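Local coordinates for arginine 3rd transport system periplasmic binding protein (PDB 3KZG) that probably captures arginine in the periplasm and delivers it to a membrane ABC importer, at residues M88-S92 and I187-Y193; Q93-V98 and K178-G184; K111-V115 and Q151-L156. All coordinates share one frame; numbering follows the deposited sequence.

Contact 1: M88-S92 and I187-Y193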
# COMPACT_ATOMS: atom_id res chain seq x y z
N MSE A 88 3.19 13.91 15.64
CA MSE A 88 1.78 14.11 15.33
C MSE A 88 1.48 15.59 15.15
O MSE A 88 2.08 16.45 15.82
CB MSE A 88 0.94 13.53 16.48
CG MSE A 88 -0.56 13.65 16.33
SE MSE A 88 -1.49 12.67 17.73
CE MSE A 88 -3.32 13.12 17.25
N GLU A 89 0.58 15.91 14.23
CA GLU A 89 0.21 17.30 14.00
C GLU A 89 -0.56 17.80 15.22
O GLU A 89 -1.35 17.06 15.79
CB GLU A 89 -0.67 17.43 12.75
CG GLU A 89 -1.04 18.85 12.40
CD GLU A 89 -1.85 18.96 11.12
OE1 GLU A 89 -3.04 18.57 11.12
OE2 GLU A 89 -1.28 19.41 10.10
N SER A 90 -0.33 19.04 15.62
CA SER A 90 -1.02 19.59 16.79
C SER A 90 -2.12 20.57 16.39
O SER A 90 -1.87 21.57 15.72
CB SER A 90 -0.02 20.28 17.73
OG SER A 90 0.68 21.33 17.09
N ASN A 91 -3.35 20.26 16.81
CA ASN A 91 -4.49 21.12 16.52
C ASN A 91 -5.31 21.31 17.79
O ASN A 91 -5.41 20.40 18.60
CB ASN A 91 -5.41 20.50 15.46
CG ASN A 91 -4.69 20.22 14.16
OD1 ASN A 91 -4.22 19.11 13.92
ND2 ASN A 91 -4.61 21.23 13.31
N SER A 92 -5.88 22.50 17.96
CA SER A 92 -6.71 22.78 19.12
C SER A 92 -8.17 22.66 18.67
O SER A 92 -8.44 22.59 17.46
CB SER A 92 -6.44 24.19 19.67
OG SER A 92 -6.83 25.19 18.76
N ILE A 187 -8.24 23.76 15.01
CA ILE A 187 -7.35 24.88 14.73
C ILE A 187 -5.88 24.50 14.80
O ILE A 187 -5.42 23.93 15.80
CB ILE A 187 -7.59 26.05 15.72
CG1 ILE A 187 -9.09 26.36 15.82
CG2 ILE A 187 -6.81 27.27 15.27
CD1 ILE A 187 -9.73 26.77 14.52
N SER A 188 -5.13 24.82 13.75
CA SER A 188 -3.71 24.50 13.74
C SER A 188 -3.01 25.37 14.78
O SER A 188 -3.20 26.58 14.81
CB SER A 188 -3.11 24.77 12.36
OG SER A 188 -1.75 24.36 12.31
N ILE A 189 -2.22 24.75 15.64
CA ILE A 189 -1.50 25.50 16.65
C ILE A 189 -0.16 24.85 16.94
O ILE A 189 -0.08 23.64 17.16
CB ILE A 189 -2.32 25.60 17.96
CG1 ILE A 189 -1.53 26.42 19.00
CG2 ILE A 189 -2.64 24.20 18.47
CD1 ILE A 189 -2.23 26.55 20.33
N GLY A 190 0.89 25.65 16.93
CA GLY A 190 2.21 25.11 17.19
C GLY A 190 2.75 24.31 16.02
O GLY A 190 2.16 24.31 14.94
N GLU A 191 3.85 23.61 16.24
CA GLU A 191 4.47 22.83 15.17
C GLU A 191 4.45 21.32 15.41
O GLU A 191 5.35 20.61 14.97
CB GLU A 191 5.91 23.31 14.96
CG GLU A 191 6.00 24.82 14.74
CD GLU A 191 7.42 25.29 14.44
OE1 GLU A 191 8.03 24.78 13.49
OE2 GLU A 191 7.91 26.18 15.17
N GLY A 192 3.42 20.84 16.10
CA GLY A 192 3.29 19.41 16.35
C GLY A 192 3.60 18.96 17.76
O GLY A 192 4.30 19.65 18.49
N TYR A 193 3.08 17.79 18.13
CA TYR A 193 3.33 17.22 19.45
C TYR A 193 4.68 16.54 19.36
O TYR A 193 4.97 15.83 18.39
CB TYR A 193 2.25 16.21 19.85
CG TYR A 193 0.85 16.79 19.97
CD1 TYR A 193 0.61 17.90 20.78
CD2 TYR A 193 -0.22 16.24 19.26
CE1 TYR A 193 -0.67 18.45 20.89
CE2 TYR A 193 -1.51 16.79 19.36
CZ TYR A 193 -1.72 17.89 20.17
OH TYR A 193 -2.98 18.44 20.27
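Two connecting segments that run side by side between the lobes of a type II periplasmic binding protein make this contact, and at its second-lobe end S92 and I187 form a regular antiparallel hydrogen-bonded pair. I187 N donates to S92 O at 2.7 Å, and S92 N returns a bond to I187 O at 2.6 Å. Two residues on, past the non-hydrogen-bonded pair N91-S188, I189 N donates to S90 O over 3.2 Å, although I189 itself has already left the strand. Between I189 and G192 the chain bows outward through G190 and E191, and the hydroxyl of S90 sits in the arc so opened. Its chi1 of 59° puts OG between the backbone N and the carbonyl carbon, on the side facing the arc. S90 OG accepts a bond from G192 N at 3.0 Å; it also donates to I189 O, but the modelled 2.4 Å is too short to be taken literally. Past the arc the chains close again, with Y193 N bonded to M88 O at 2.9 Å.

The Y193 ring lies along 88-91. S90 CB stands over one face, 3.8 Å from the centroid of the Y193 ring and 14° off its normal, a CH-pi contact. Selenomethionine M88 runs beside the tyrosine in an extended conformation: its CG lies in the ring plane at the edge, and its selenium makes an edge-on Met-aromatic contact, 76° off the normal. F16 adds an edge-to-face partner to the Y193 ring. S92 OG hydrogen-bonds Q124, while S188 OG bonds K210 of the second subunit.

One small side chain thus does two jobs where the lobes are joined: S90 ties the arc through the bond from G192 N and the tyrosine through its methylene over the ring.

Contact 2: Q93-V98 and K178-G184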
# COMPACT_ATOMS: atom_id res chain seq x y z
N GLN A 93 -9.09 22.63 19.62
CA GLN A 93 -10.51 22.50 19.29
C GLN A 93 -11.41 23.06 20.38
O GLN A 93 -11.20 22.80 21.57
CB GLN A 93 -10.84 21.01 19.08
CG GLN A 93 -12.33 20.70 18.90
CD GLN A 93 -12.89 21.17 17.57
OE1 GLN A 93 -12.43 20.75 16.51
NE2 GLN A 93 -13.89 22.04 17.62
N TYR A 94 -12.40 23.85 19.99
CA TYR A 94 -13.33 24.41 20.96
C TYR A 94 -14.43 23.38 21.22
O TYR A 94 -14.96 22.77 20.28
CB TYR A 94 -13.96 25.72 20.45
CG TYR A 94 -13.08 26.94 20.62
CD1 TYR A 94 -12.93 27.55 21.87
CD2 TYR A 94 -12.38 27.48 19.54
CE1 TYR A 94 -12.12 28.67 22.03
CE2 TYR A 94 -11.57 28.60 19.69
CZ TYR A 94 -11.44 29.19 20.94
OH TYR A 94 -10.63 30.31 21.09
N ILE A 95 -14.74 23.16 22.49
CA ILE A 95 -15.76 22.21 22.90
C ILE A 95 -16.62 22.85 23.98
O ILE A 95 -16.14 23.65 24.77
CB ILE A 95 -15.12 20.91 23.42
CG1 ILE A 95 -16.21 19.89 23.79
CG2 ILE A 95 -14.22 21.21 24.63
CD1 ILE A 95 -15.67 18.53 24.13
N THR A 96 -17.91 22.51 24.00
CA THR A 96 -18.83 23.04 25.00
C THR A 96 -19.92 22.00 25.25
O THR A 96 -19.93 20.95 24.62
CB THR A 96 -19.48 24.36 24.51
OG1 THR A 96 -20.18 24.98 25.59
CG2 THR A 96 -20.45 24.10 23.36
N THR A 97 -20.82 22.27 26.19
CA THR A 97 -21.89 21.32 26.49
C THR A 97 -23.00 21.43 25.45
O THR A 97 -23.28 22.51 24.95
CB THR A 97 -22.48 21.56 27.89
OG1 THR A 97 -22.92 22.92 28.01
CG2 THR A 97 -21.43 21.26 28.96
N VAL A 98 -23.63 20.30 25.13
CA VAL A 98 -24.70 20.25 24.14
C VAL A 98 -25.84 21.23 24.40
O VAL A 98 -26.49 21.70 23.47
CB VAL A 98 -25.29 18.84 24.03
CG1 VAL A 98 -24.21 17.85 23.63
CG2 VAL A 98 -25.92 18.43 25.36
N LYS A 178 -25.37 12.88 23.48
CA LYS A 178 -24.08 13.41 23.88
C LYS A 178 -24.17 14.52 24.92
O LYS A 178 -25.20 15.17 25.06
CB LYS A 178 -23.34 13.94 22.65
CG LYS A 178 -23.01 12.88 21.61
CD LYS A 178 -22.22 13.46 20.46
CE LYS A 178 -21.88 12.38 19.44
NZ LYS A 178 -21.10 12.91 18.29
N LYS A 179 -23.08 14.71 25.66
CA LYS A 179 -23.00 15.75 26.68
C LYS A 179 -22.24 16.94 26.10
O LYS A 179 -22.45 18.08 26.52
CB LYS A 179 -22.27 15.24 27.92
CG LYS A 179 -21.97 16.34 28.95
CD LYS A 179 -21.17 15.82 30.13
CE LYS A 179 -20.86 16.93 31.13
NZ LYS A 179 -20.15 16.42 32.34
N TYR A 180 -21.37 16.66 25.14
CA TYR A 180 -20.56 17.69 24.51
C TYR A 180 -20.82 17.85 23.01
O TYR A 180 -21.43 16.99 22.37
CB TYR A 180 -19.07 17.37 24.69
CG TYR A 180 -18.64 17.21 26.13
CD1 TYR A 180 -18.57 18.30 26.99
CD2 TYR A 180 -18.29 15.95 26.63
CE1 TYR A 180 -18.18 18.15 28.32
CE2 TYR A 180 -17.90 15.79 27.96
CZ TYR A 180 -17.85 16.89 28.80
OH TYR A 180 -17.44 16.73 30.11
N LYS A 181 -20.36 18.98 22.48
CA LYS A 181 -20.46 19.28 21.05
C LYS A 181 -19.27 20.17 20.70
O LYS A 181 -18.85 21.02 21.50
CB LYS A 181 -21.78 19.99 20.71
CG LYS A 181 -21.96 21.38 21.31
CD LYS A 181 -23.20 22.06 20.72
CE LYS A 181 -23.49 23.38 21.40
NZ LYS A 181 -24.72 24.02 20.86
N LEU A 182 -18.71 19.96 19.51
CA LEU A 182 -17.56 20.74 19.06
C LEU A 182 -18.02 22.02 18.38
O LEU A 182 -19.04 22.05 17.69
CB LEU A 182 -16.73 19.91 18.07
CG LEU A 182 -16.37 18.48 18.46
CD1 LEU A 182 -15.44 17.90 17.40
CD2 LEU A 182 -15.71 18.45 19.83
N ILE A 183 -17.26 23.09 18.59
CA ILE A 183 -17.58 24.39 18.01
C ILE A 183 -16.51 24.77 16.99
O ILE A 183 -15.34 24.95 17.35
CB ILE A 183 -17.65 25.47 19.11
CG1 ILE A 183 -18.61 25.02 20.22
CG2 ILE A 183 -18.11 26.79 18.52
CD1 ILE A 183 -20.03 24.75 19.74
N GLY A 184 -16.91 24.89 15.73
CA GLY A 184 -15.97 25.24 14.67
C GLY A 184 -15.07 24.07 14.32
O GLY A 184 -15.16 23.02 14.94
O HOH W 1 -12.47 24.89 17.18
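Residues Q93 and G184 meet at one end of an antiparallel pairing between strand 91-97 and edge strand 180-188, part of the five-stranded sheet of one lobe of the periplasmic binding protein fold. The Q93 chain leaves extended (chi1 172°) and then bends at chi2 (72°), which brings its amide across L182 at about a right angle. Both N-H groups of NE2 are used. One points to G184 O, 3.1 Å from Q93 NE2; the other turns back to Y94 O, 3.0 Å from Q93 NE2. Both acceptors lie within 4° of the amide plane, which fixes the rotation of the group. Y94 O also accepts from I183 N at 2.9 Å, and its two donors arrive from opposite faces of the carbonyl plane.

Further along, T96 and K181 exchange a pair of backbone bonds, with each donor nearly along the C=O axis. The T96 side chain splits its branches. Its OG1, anti to the backbone N, bonds D153 O, just before the adjacent strand 154-158, leaving CG2 to pack 3.7 Å from K181 CE and 3.7 Å from I183 CD1. K181 lies alongside T96, pointing the same way, and carries its NZ on to S100 O. On the sheet face of I95 and L182, extended I95 brings CD1 to 3.6 Å from Y180 CB. The Y180 ring has T96 O at its edge, and its hydroxyl bonds E169. Past the end of the strand, V98 N donates to K179 O, with the donor well above the carbonyl plane.

At the other end a water bridges Y94 N and I183 O: the water accepts from Y94 N at 3.0 Å and donates to I183 O at 2.9 Å.

Contact 3: K111-V115 and Q151-L156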
# COMPACT_ATOMS: atom_id res chain seq x y z
N LYS A 111 -17.33 35.31 25.32
CA LYS A 111 -17.45 34.18 26.22
C LYS A 111 -16.23 33.92 27.09
O LYS A 111 -15.12 34.37 26.78
CB LYS A 111 -17.77 32.90 25.43
CG LYS A 111 -18.90 33.05 24.43
CD LYS A 111 -20.16 33.60 25.07
CE LYS A 111 -21.26 33.79 24.03
NZ LYS A 111 -22.38 34.60 24.57
N LYS A 112 -16.44 33.20 28.19
CA LYS A 112 -15.36 32.84 29.10
C LYS A 112 -14.87 31.47 28.62
O LYS A 112 -15.67 30.54 28.49
CB LYS A 112 -15.89 32.74 30.53
CG LYS A 112 -16.63 33.97 31.01
CD LYS A 112 -17.25 33.74 32.39
CE LYS A 112 -16.18 33.57 33.45
NZ LYS A 112 -15.39 34.82 33.62
N ILE A 113 -13.57 31.37 28.37
CA ILE A 113 -12.99 30.13 27.86
C ILE A 113 -12.05 29.44 28.84
O ILE A 113 -11.13 30.06 29.38
CB ILE A 113 -12.18 30.38 26.56
CG1 ILE A 113 -12.99 31.27 25.60
CG2 ILE A 113 -11.83 29.06 25.91
CD1 ILE A 113 -14.29 30.66 25.11
N GLY A 114 -12.27 28.15 29.06
CA GLY A 114 -11.40 27.39 29.95
C GLY A 114 -10.20 26.89 29.18
O GLY A 114 -10.31 26.53 28.00
N VAL A 115 -9.04 26.86 29.83
CA VAL A 115 -7.81 26.40 29.20
C VAL A 115 -6.94 25.66 30.21
O VAL A 115 -6.99 25.95 31.40
CB VAL A 115 -7.02 27.60 28.61
CG1 VAL A 115 -5.56 27.25 28.44
CG2 VAL A 115 -7.62 28.00 27.26
N GLN A 151 -19.07 27.32 34.71
CA GLN A 151 -18.13 28.29 35.26
C GLN A 151 -17.43 28.97 34.07
O GLN A 151 -16.92 30.09 34.18
CB GLN A 151 -17.10 27.60 36.15
CG GLN A 151 -17.71 26.77 37.29
CD GLN A 151 -18.40 27.60 38.36
OE1 GLN A 151 -19.39 28.29 38.10
NE2 GLN A 151 -17.88 27.54 39.58
N VAL A 152 -17.39 28.26 32.95
CA VAL A 152 -16.84 28.77 31.70
C VAL A 152 -17.87 28.38 30.64
O VAL A 152 -18.61 27.41 30.82
CB VAL A 152 -15.45 28.15 31.34
CG1 VAL A 152 -14.38 28.67 32.29
CG2 VAL A 152 -15.51 26.64 31.37
N ASP A 153 -17.93 29.15 29.56
CA ASP A 153 -18.88 28.89 28.49
C ASP A 153 -18.40 27.79 27.55
O ASP A 153 -19.20 27.10 26.91
CB ASP A 153 -19.10 30.17 27.68
CG ASP A 153 -19.57 31.33 28.53
OD1 ASP A 153 -20.57 31.16 29.26
OD2 ASP A 153 -18.94 32.40 28.48
N ALA A 154 -17.09 27.64 27.45
CA ALA A 154 -16.51 26.64 26.58
C ALA A 154 -15.06 26.41 26.98
O ALA A 154 -14.52 27.11 27.83
CB ALA A 154 -16.58 27.10 25.13
N SER A 155 -14.43 25.44 26.32
CA SER A 155 -13.05 25.09 26.59
C SER A 155 -12.28 24.86 25.29
O SER A 155 -12.83 24.33 24.32
CB SER A 155 -13.01 23.82 27.45
OG SER A 155 -11.70 23.31 27.56
N LEU A 156 -11.02 25.29 25.27
CA LEU A 156 -10.15 25.10 24.11
C LEU A 156 -9.10 24.11 24.59
O LEU A 156 -8.35 24.41 25.52
CB LEU A 156 -9.50 26.43 23.69
CG LEU A 156 -8.54 26.35 22.48
CD1 LEU A 156 -9.26 25.74 21.28
CD2 LEU A 156 -8.02 27.74 22.14
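G114 and A154 lie on neighbouring parallel strands of an alpha/beta lobe, and backbone hydrogen bonds carry most of the contact. G114 N donates to A154 O at 2.8 Å, in the carbonyl plane, and L156 N donates to G114 O at 3.1 Å. G114 therefore bonds through both its N-H and its carbonyl to the residues flanking S155, the pattern of a regular parallel bridge. At the start of the strands K112 O takes D153 N at 2.9 Å, with only a weak second bond from A154 N.

Among side-chain polar contacts, the D153 carboxylate stands out. With CG anti to the carbonyl carbon (chi1 -56°), it reaches across to the 111-112 backbone, and D153 OD2 receives K112 N at 2.6 Å. The bond is nearly straight, at 171°, and meets the oxygen on its anti side, 23° out of the carboxylate plane. Taken with D153 N on K112 O, this clasps K112 by both its amide and its carbonyl. The ammonium of K111 stays apart, its NZ 5.7 Å from D153 OD2, so any charge attraction would be long-range.

Apolar packing is lighter. I113 CG2 comes within 4.2 Å of L156 CB, and V115 CG2 approaches the same CB. V152 CG1 lies 3.9 Å from G114 N, so the valine packs against the glycine backbone.

Strand 133-137 pairs with 112-116 on its far edge, strand 91-97 flanks 154-158, and helix 121-127 covers I113, V115 and L156 through Y121, Q124 and V125.

In the fold
All three contacts involve one mixed sheet, ordered 133-137, 112-116, 154-158, 91-97, 180-188. Contacts 1 and 2 follow the same two strands, 91-97 and 180-188, and their centres lie about 19 Å apart: contact 1 takes the end where the chain passes between lobes, contact 2 the far end. Through these two strands the inter-lobe connections continue directly into the sheet of the second lobe. Contact 3 joins 112-116 to 154-158, its centre about 11 Å from contact 2 and 20 Å from contact 1. Along the chain its segments fall between the two halves of contact 2, which in turn fall between those of contact 1. A probable backbone bond from I95 N to S155 O joins contacts 2 and 3.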